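Local atomic coordinates of probable endonuclease 4 (PDB entry 4HNO), a protein that probably cleaves DNA backbones at abasic sites as a zinc-dependent AP endonuclease, leaving a 3'-hydroxyl and a 5'-terminal sugar phosphate for base excision repair. Residues V25-P36 / H62-S73. Sequence-based numbering, arbitrary orientation.
With ZN (zinc ion), chain B.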
ATOM      1  N   VAL A  25     -13.310 -13.184  -0.696  1.00 13.17           N
ATOM      2  CA  VAL A  25     -13.631 -14.313  -1.550  1.00 15.10           C
ATOM      3  C   VAL A  25     -14.809 -13.959  -2.468  1.00 15.90           C
ATOM      4  O   VAL A  25     -14.823 -14.301  -3.657  1.00 16.61           O
ATOM      5  CB  VAL A  25     -13.949 -15.551  -0.685  1.00 16.51           C
ATOM      6  CG1 VAL A  25     -14.572 -16.668  -1.502  1.00 20.01           C
ATOM      7  CG2 VAL A  25     -12.692 -16.026   0.005  1.00 16.52           C
ATOM      8  N   ASN A  26     -15.798 -13.254  -1.921  1.00 15.31           N
ATOM      9  CA  ASN A  26     -17.001 -12.909  -2.682  1.00 17.66           C
ATOM     10  C   ASN A  26     -16.753 -11.968  -3.844  1.00 17.37           C
ATOM     11  O   ASN A  26     -17.521 -11.976  -4.793  1.00 20.98           O
ATOM     12  CB  ASN A  26     -18.087 -12.318  -1.778  1.00 19.65           C
ATOM     13  CG  ASN A  26     -18.766 -13.366  -0.918  1.00 23.46           C
ATOM     14  OD1 ASN A  26     -18.625 -14.569  -1.154  1.00 26.50           O
ATOM     15  ND2 ASN A  26     -19.523 -12.916   0.077  1.00 24.04           N
ATOM     16  N   ILE A  27     -15.705 -11.156  -3.777  1.00 15.52           N
ATOM     17  CA  ILE A  27     -15.364 -10.314  -4.926  1.00 15.81           C
ATOM     18  C   ILE A  27     -14.380 -10.982  -5.877  1.00 15.38           C
ATOM     19  O   ILE A  27     -13.990 -10.369  -6.867  1.00 16.81           O
ATOM     20  CB  ILE A  27     -14.852  -8.903  -4.537  1.00 15.81           C
ATOM     21  CG1 ILE A  27     -13.479  -8.930  -3.858  1.00 15.70           C
ATOM     22  CG2 ILE A  27     -15.899  -8.180  -3.708  1.00 16.89           C
ATOM     23  CD1 ILE A  27     -12.841  -7.545  -3.741  1.00 15.73           C
ATOM     24  N   GLY A  28     -13.992 -12.228  -5.596  1.00 15.71           N
ATOM     25  CA  GLY A  28     -13.062 -12.946  -6.448  1.00 16.32           C
ATOM     26  C   GLY A  28     -11.605 -12.750  -6.083  1.00 14.98           C
ATOM     27  O   GLY A  28     -10.722 -13.015  -6.894  1.00 16.80           O
ATOM     28  N   GLY A  29     -11.352 -12.292  -4.858  1.00 14.83           N
ATOM     29  CA  GLY A  29      -9.995 -12.023  -4.421  1.00 14.07           C
ATOM     30  C   GLY A  29      -9.414 -13.100  -3.528  1.00 13.76           C
ATOM     31  O   GLY A  29     -10.129 -13.966  -3.009  1.00 14.89           O
ATOM     32  N   ASN A  30      -8.100 -12.995  -3.319  1.00 13.64           N
ATOM     33  CA  ASN A  30      -7.361 -13.873  -2.414  1.00 13.37           C
ATOM     34  C   ASN A  30      -6.354 -13.069  -1.592  1.00 13.01           C
ATOM     35  O   ASN A  30      -5.473 -13.652  -0.967  1.00 13.97           O
ATOM     36  CB  ASN A  30      -6.674 -15.008  -3.188  1.00 14.00           C
ATOM     37  CG  ASN A  30      -5.686 -14.493  -4.210  1.00 13.90           C
ATOM     38  OD1 ASN A  30      -5.271 -13.343  -4.170  1.00 13.72           O
ATOM     39  ND2 ASN A  30      -5.315 -15.345  -5.137  1.00 16.95           N
ATOM     40  N   SER A  31      -6.542 -11.745  -1.582  1.00 11.93           N
ATOM     41  CA  SER A  31      -5.675 -10.796  -0.903  1.00 11.34           C
ATOM     42  C   SER A  31      -6.560  -9.630  -0.470  1.00 10.95           C
ATOM     43  O   SER A  31      -7.637  -9.433  -1.030  1.00 11.32           O
ATOM     44  CB  SER A  31      -4.637 -10.259  -1.897  1.00 11.64           C
ATOM     45  OG  SER A  31      -3.889 -11.301  -2.509  1.00 12.83           O
ATOM     46  N   PHE A  32      -6.113  -8.819   0.485  1.00 10.30           N
ATOM     47  CA  PHE A  32      -6.868  -7.625   0.835  1.00  9.97           C
ATOM     48  C   PHE A  32      -6.012  -6.631   1.582  1.00  9.42           C
ATOM     49  O   PHE A  32      -4.966  -6.992   2.147  1.00  9.72           O
ATOM     50  CB  PHE A  32      -8.123  -7.940   1.686  1.00 10.44           C
ATOM     51  CG  PHE A  32      -7.848  -8.619   3.009  1.00 10.19           C
ATOM     52  CD1 PHE A  32      -7.437  -7.894   4.106  1.00 10.49           C
ATOM     53  CD2 PHE A  32      -8.072  -9.973   3.158  1.00 10.85           C
ATOM     54  CE1 PHE A  32      -7.228  -8.521   5.324  1.00 11.16           C
ATOM     55  CE2 PHE A  32      -7.864 -10.600   4.366  1.00 11.67           C
ATOM     56  CZ  PHE A  32      -7.451  -9.876   5.448  1.00 11.44           C
ATOM     57  N   GLN A  33      -6.497  -5.395   1.597  1.00  9.10           N
ATOM     58  CA  GLN A  33      -5.986  -4.349   2.476  1.00  8.87           C
ATOM     59  C   GLN A  33      -7.153  -3.801   3.284  1.00  9.12           C
ATOM     60  O   GLN A  33      -8.265  -3.713   2.776  1.00 10.03           O
ATOM     61  CB  GLN A  33      -5.323  -3.245   1.651  1.00  9.03           C
ATOM     62  CG  GLN A  33      -4.780  -2.080   2.469  1.00  9.08           C
ATOM     63  CD  GLN A  33      -4.071  -1.109   1.557  1.00  9.07           C
ATOM     64  OE1 GLN A  33      -2.853  -1.145   1.417  1.00 10.14           O
ATOM     65  NE2 GLN A  33      -4.857  -0.261   0.921  1.00  9.24           N
ATOM     66  N   ILE A  34      -6.875  -3.437   4.529  1.00  8.60           N
ATOM     67  CA  ILE A  34      -7.863  -2.833   5.417  1.00  9.07           C
ATOM     68  C   ILE A  34      -7.218  -1.697   6.178  1.00  8.59           C
ATOM     69  O   ILE A  34      -6.018  -1.683   6.411  1.00  9.67           O
ATOM     70  CB  ILE A  34      -8.420  -3.855   6.429  1.00  9.42           C
ATOM     71  CG1 ILE A  34      -7.305  -4.671   7.083  1.00 10.24           C
ATOM     72  CG2 ILE A  34      -9.400  -4.796   5.735  1.00 10.74           C
ATOM     73  CD1 ILE A  34      -7.725  -5.423   8.360  1.00 12.37           C
ATOM     74  N   PHE A  35      -8.028  -0.747   6.636  1.00  8.93           N
ATOM     75  CA  PHE A  35      -7.583   0.164   7.690  1.00  8.82           C
ATOM     76  C   PHE A  35      -7.570  -0.602   9.028  1.00  8.83           C
ATOM     77  O   PHE A  35      -8.270  -1.586   9.188  1.00 10.33           O
ATOM     78  CB  PHE A  35      -8.483   1.396   7.780  1.00  9.94           C
ATOM     79  CG  PHE A  35      -8.313   2.364   6.627  1.00 11.26           C
ATOM     80  CD1 PHE A  35      -9.394   2.715   5.851  1.00 13.33           C
ATOM     81  CD2 PHE A  35      -7.089   2.950   6.349  1.00 13.04           C
ATOM     82  CE1 PHE A  35      -9.241   3.632   4.807  1.00 15.40           C
ATOM     83  CE2 PHE A  35      -6.934   3.842   5.309  1.00 15.30           C
ATOM     84  CZ  PHE A  35      -8.008   4.183   4.536  1.00 16.11           C
ATOM     85  N   PRO A  36      -6.807  -0.124  10.005  1.00  9.17           N
ATOM     86  CA  PRO A  36      -6.731  -0.817  11.301  1.00  9.58           C
ATOM     87  C   PRO A  36      -7.771  -0.329  12.300  1.00  8.40           C
ATOM     88  O   PRO A  36      -7.870  -0.885  13.379  1.00  9.41           O
ATOM     89  CB  PRO A  36      -5.302  -0.508  11.784  1.00 10.66           C
ATOM     90  CG  PRO A  36      -4.815   0.607  10.921  1.00 13.40           C
ATOM     91  CD  PRO A  36      -5.796   0.936   9.890  1.00 12.14           C
ATOM     92  N   HIS A  62     -11.361 -19.376   5.171  1.00 11.87           N
ATOM     93  CA  HIS A  62     -11.309 -18.982   3.771  1.00 12.94           C
ATOM     94  C   HIS A  62      -9.944 -19.168   3.148  1.00 13.36           C
ATOM     95  O   HIS A  62      -9.758 -18.854   1.977  1.00 15.40           O
ATOM     96  CB  HIS A  62     -11.833 -17.566   3.615  1.00 13.31           C
ATOM     97  CG  HIS A  62     -13.308 -17.511   3.807  1.00 13.03           C
ATOM     98  ND1 HIS A  62     -14.188 -18.022   2.877  1.00 15.55           N
ATOM     99  CD2 HIS A  62     -14.057 -17.098   4.855  1.00 13.94           C
ATOM    100  CE1 HIS A  62     -15.421 -17.887   3.328  1.00 17.36           C
ATOM    101  NE2 HIS A  62     -15.371 -17.335   4.527  1.00 15.56           N
ATOM    102  N   GLY A  63      -8.994 -19.698   3.905  1.00 12.71           N
ATOM    103  CA  GLY A  63      -7.710 -20.059   3.356  1.00 14.20           C
ATOM    104  C   GLY A  63      -6.896 -18.880   2.861  1.00 13.34           C
ATOM    105  O   GLY A  63      -6.100 -19.035   1.948  1.00 14.93           O
ATOM    106  N   ILE A  64      -7.076 -17.711   3.466  1.00 12.65           N
ATOM    107  CA  ILE A  64      -6.338 -16.542   3.008  1.00 12.54           C
ATOM    108  C   ILE A  64      -4.882 -16.621   3.449  1.00 11.86           C
ATOM    109  O   ILE A  64      -4.596 -16.809   4.615  1.00 14.74           O
ATOM    110  CB  ILE A  64      -6.941 -15.248   3.565  1.00 13.63           C
ATOM    111  CG1 ILE A  64      -8.436 -15.166   3.287  1.00 16.80           C
ATOM    112  CG2 ILE A  64      -6.211 -14.038   3.009  1.00 13.46           C
ATOM    113  CD1 ILE A  64      -8.791 -15.139   1.854  1.00 20.90           C
ATOM    114  N   ASP A  65      -3.974 -16.437   2.505  1.00 11.57           N
ATOM    115  CA  ASP A  65      -2.551 -16.427   2.775  1.00 11.96           C
ATOM    116  C   ASP A  65      -2.216 -15.144   3.555  1.00 10.94           C
ATOM    117  O   ASP A  65      -2.515 -14.037   3.101  1.00 11.36           O
ATOM    118  CB  ASP A  65      -1.835 -16.460   1.421  1.00 13.33           C
ATOM    119  CG  ASP A  65      -0.328 -16.645   1.511  1.00 14.78           C
ATOM    120  OD1 ASP A  65       0.254 -17.132   0.515  1.00 19.64           O
ATOM    121  OD2 ASP A  65       0.299 -16.255   2.512  1.00 15.41           O
ATOM    122  N   TRP A  66      -1.613 -15.298   4.725  1.00 11.36           N
ATOM    123  CA  TRP A  66      -1.260 -14.140   5.543  1.00 11.12           C
ATOM    124  C   TRP A  66      -0.220 -13.220   4.888  1.00 11.51           C
ATOM    125  O   TRP A  66      -0.070 -12.085   5.304  1.00 12.06           O
ATOM    126  CB  TRP A  66      -0.784 -14.603   6.910  1.00 12.26           C
ATOM    127  CG  TRP A  66      -1.905 -15.121   7.759  1.00 11.95           C
ATOM    128  CD1 TRP A  66      -2.346 -16.406   7.854  1.00 13.37           C
ATOM    129  CD2 TRP A  66      -2.739 -14.354   8.626  1.00 10.74           C
ATOM    130  NE1 TRP A  66      -3.405 -16.486   8.723  1.00 13.11           N
ATOM    131  CE2 TRP A  66      -3.649 -15.241   9.231  1.00 11.47           C
ATOM    132  CE3 TRP A  66      -2.782 -13.004   8.979  1.00 10.90           C
ATOM    133  CZ2 TRP A  66      -4.598 -14.820  10.152  1.00 11.43           C
ATOM    134  CZ3 TRP A  66      -3.726 -12.588   9.897  1.00 10.67           C
ATOM    135  CH2 TRP A  66      -4.605 -13.495  10.486  1.00 10.91           C
ATOM    136  N   GLU A  67       0.476 -13.685   3.847  1.00 10.96           N
ATOM    137  CA  GLU A  67       1.368 -12.794   3.099  1.00 11.75           C
ATOM    138  C   GLU A  67       0.620 -11.894   2.141  1.00 11.10           C
ATOM    139  O   GLU A  67       1.223 -11.056   1.500  1.00 13.34           O
ATOM    140  CB  GLU A  67       2.403 -13.591   2.324  1.00 13.53           C
ATOM    141  CG  GLU A  67       3.466 -14.164   3.207  1.00 14.11           C
ATOM    142  CD  GLU A  67       4.235 -13.088   3.932  1.00 14.51           C
ATOM    143  OE1 GLU A  67       4.811 -12.206   3.251  1.00 15.57           O
ATOM    144  OE2 GLU A  67       4.230 -13.102   5.182  1.00 17.92           O
ATOM    145  N   ASN A  68      -0.691 -12.072   2.057  1.00 11.10           N
ATOM    146  CA  ASN A  68      -1.531 -11.332   1.136  1.00 10.98           C
ATOM    147  C   ASN A  68      -2.522 -10.405   1.845  1.00 10.70           C
ATOM    148  O   ASN A  68      -3.451  -9.921   1.198  1.00 10.84           O
ATOM    149  CB  ASN A  68      -2.338 -12.281   0.242  1.00 11.20           C
ATOM    150  CG  ASN A  68      -1.474 -13.222  -0.610  1.00 11.52           C
ATOM    151  OD1 ASN A  68      -0.232 -13.208  -0.612  1.00 12.84           O
ATOM    152  ND2 ASN A  68      -2.169 -14.068  -1.349  1.00 14.13           N
ATOM    153  N   ALA A  69      -2.316 -10.175   3.142  1.00 10.06           N
ATOM    154  CA  ALA A  69      -3.215  -9.380   3.959  1.00 10.15           C
ATOM    155  C   ALA A  69      -2.434  -8.201   4.522  1.00  9.13           C
ATOM    156  O   ALA A  69      -1.374  -8.382   5.126  1.00 10.11           O
ATOM    157  CB  ALA A  69      -3.798 -10.232   5.088  1.00 11.44           C
ATOM    158  N   PHE A  70      -2.960  -7.003   4.325  1.00  8.87           N
ATOM    159  CA  PHE A  70      -2.232  -5.788   4.632  1.00  8.60           C
ATOM    160  C   PHE A  70      -3.125  -4.801   5.368  1.00  8.33           C
ATOM    161  O   PHE A  70      -4.314  -4.701   5.063  1.00  9.06           O
ATOM    162  CB  PHE A  70      -1.769  -5.102   3.313  1.00  8.88           C
ATOM    163  CG  PHE A  70      -0.989  -6.002   2.414  1.00  8.73           C
ATOM    164  CD1 PHE A  70      -1.632  -6.812   1.493  1.00 10.16           C
ATOM    165  CD2 PHE A  70       0.401  -6.057   2.484  1.00  9.59           C
ATOM    166  CE1 PHE A  70      -0.927  -7.624   0.646  1.00 11.07           C
ATOM    167  CE2 PHE A  70       1.115  -6.873   1.650  1.00 10.27           C
ATOM    168  CZ  PHE A  70       0.437  -7.660   0.722  1.00 11.20           C
ATOM    169  N   CYS A  71      -2.541  -4.004   6.255  1.00  8.79           N
ATOM    170  CA  CYS A  71      -3.208  -2.828   6.765  1.00  8.47           C
ATOM    171  C   CYS A  71      -2.629  -1.584   6.107  1.00  8.18           C
ATOM    172  O   CYS A  71      -1.438  -1.531   5.809  1.00  9.75           O
ATOM    173  CB  CYS A  71      -3.086  -2.673   8.278  0.74  8.72           C
ATOM    174  SG  CYS A  71      -4.252  -3.641   9.256  0.74  9.21           S
ATOM    175  N   HIS A  72      -3.472  -0.592   5.880  1.00  8.53           N
ATOM    176  CA  HIS A  72      -3.052   0.756   5.484  1.00  8.36           C
ATOM    177  C   HIS A  72      -3.226   1.666   6.690  1.00  8.52           C
ATOM    178  O   HIS A  72      -4.258   1.670   7.329  1.00  9.96           O
ATOM    179  CB  HIS A  72      -3.901   1.285   4.326  1.00  9.21           C
ATOM    180  CG  HIS A  72      -3.292   2.439   3.579  1.00  9.05           C
ATOM    181  ND1 HIS A  72      -2.982   3.650   4.154  1.00  9.52           N
ATOM    182  CD2 HIS A  72      -2.948   2.551   2.274  1.00  9.29           C
ATOM    183  CE1 HIS A  72      -2.462   4.451   3.226  1.00  9.55           C
ATOM    184  NE2 HIS A  72      -2.434   3.811   2.068  1.00  9.35           N
ATOM    185  N   SER A  73      -2.189   2.433   6.996  1.00  8.98           N
ATOM    186  CA  SER A  73      -2.146   3.351   8.107  1.00  9.71           C
ATOM    187  C   SER A  73      -3.102   4.492   7.853  1.00 10.32           C
ATOM    188  O   SER A  73      -3.431   4.812   6.709  1.00 11.24           O
ATOM    189  CB  SER A  73      -0.699   3.830   8.244  1.00 10.40           C
ATOM    190  OG  SER A  73      -0.485   4.785   9.235  1.00 11.26           O
TER
HETATM  191 ZN    ZN B 301      -1.744   4.640   0.323  0.94  8.66          ZN
HETATM  192  O   HOH W   1      -5.014 -16.201  -0.178  0.91 15.10           O
HETATM  193  O   HOH W   2      -2.872   4.426  -1.215  0.88  8.73           O
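Gln33 and His72 both leave their strands with CG anti to the backbone N (chi1 179° and -162°), which brings the end of the extended Gln33 chain to the edge of the His72 imidazole at the mouth of the TIM barrel. Strands 31-34 and 69-72 are parallel neighbours of that barrel, joined through helix 49-61 as a beta-alpha-beta unit. Four backbone bonds zip them together: Asn68 O receives Phe32 N, Phe32 O receives Phe70 N, Phe70 O receives Ile34 N, and Ile34 O receives His72 N at 2.8 Å. Side chains then alternate between two faces. Gln33 and Phe70 share the inner one; Phe32, Ala69, Ile34 and Cys71 lie on the other, toward the surrounding helices. There Phe32, its CG held between backbone N and carbonyl carbon, lays one ring face over Ala69 CB, a CH-pi contact with CB 4.1 Å from the ring centroid. Ile64 CG2 touches the same ring at CE2, and helix 49-61 packs Phe55 and Met59 against it. At the N-terminal end of the pair, Asn68 ND2 gives a weak bond of 3.4 Å to Asn30 O, and a water bridges Asn30 O to Asp65 N.

At the other end the Gln33 amide stands almost perpendicular to the His72 ring, with Gln33 NE2 3.7 Å from His72 CD2, at the edge of the ring. Gln33 OE1 bonds to His218 and NE2 to His10 and Glu263, so this second-shell amide helps position two metal ligands, His218 and Glu263. His72 shares its zinc with His112, Glu147 and a water. The His72 ring is held at both nitrogens: ND1 donates in the ring plane to a lone pair of Ser73 O at 2.8 Å, while His72 NE2 binds the zinc at 2.1 Å.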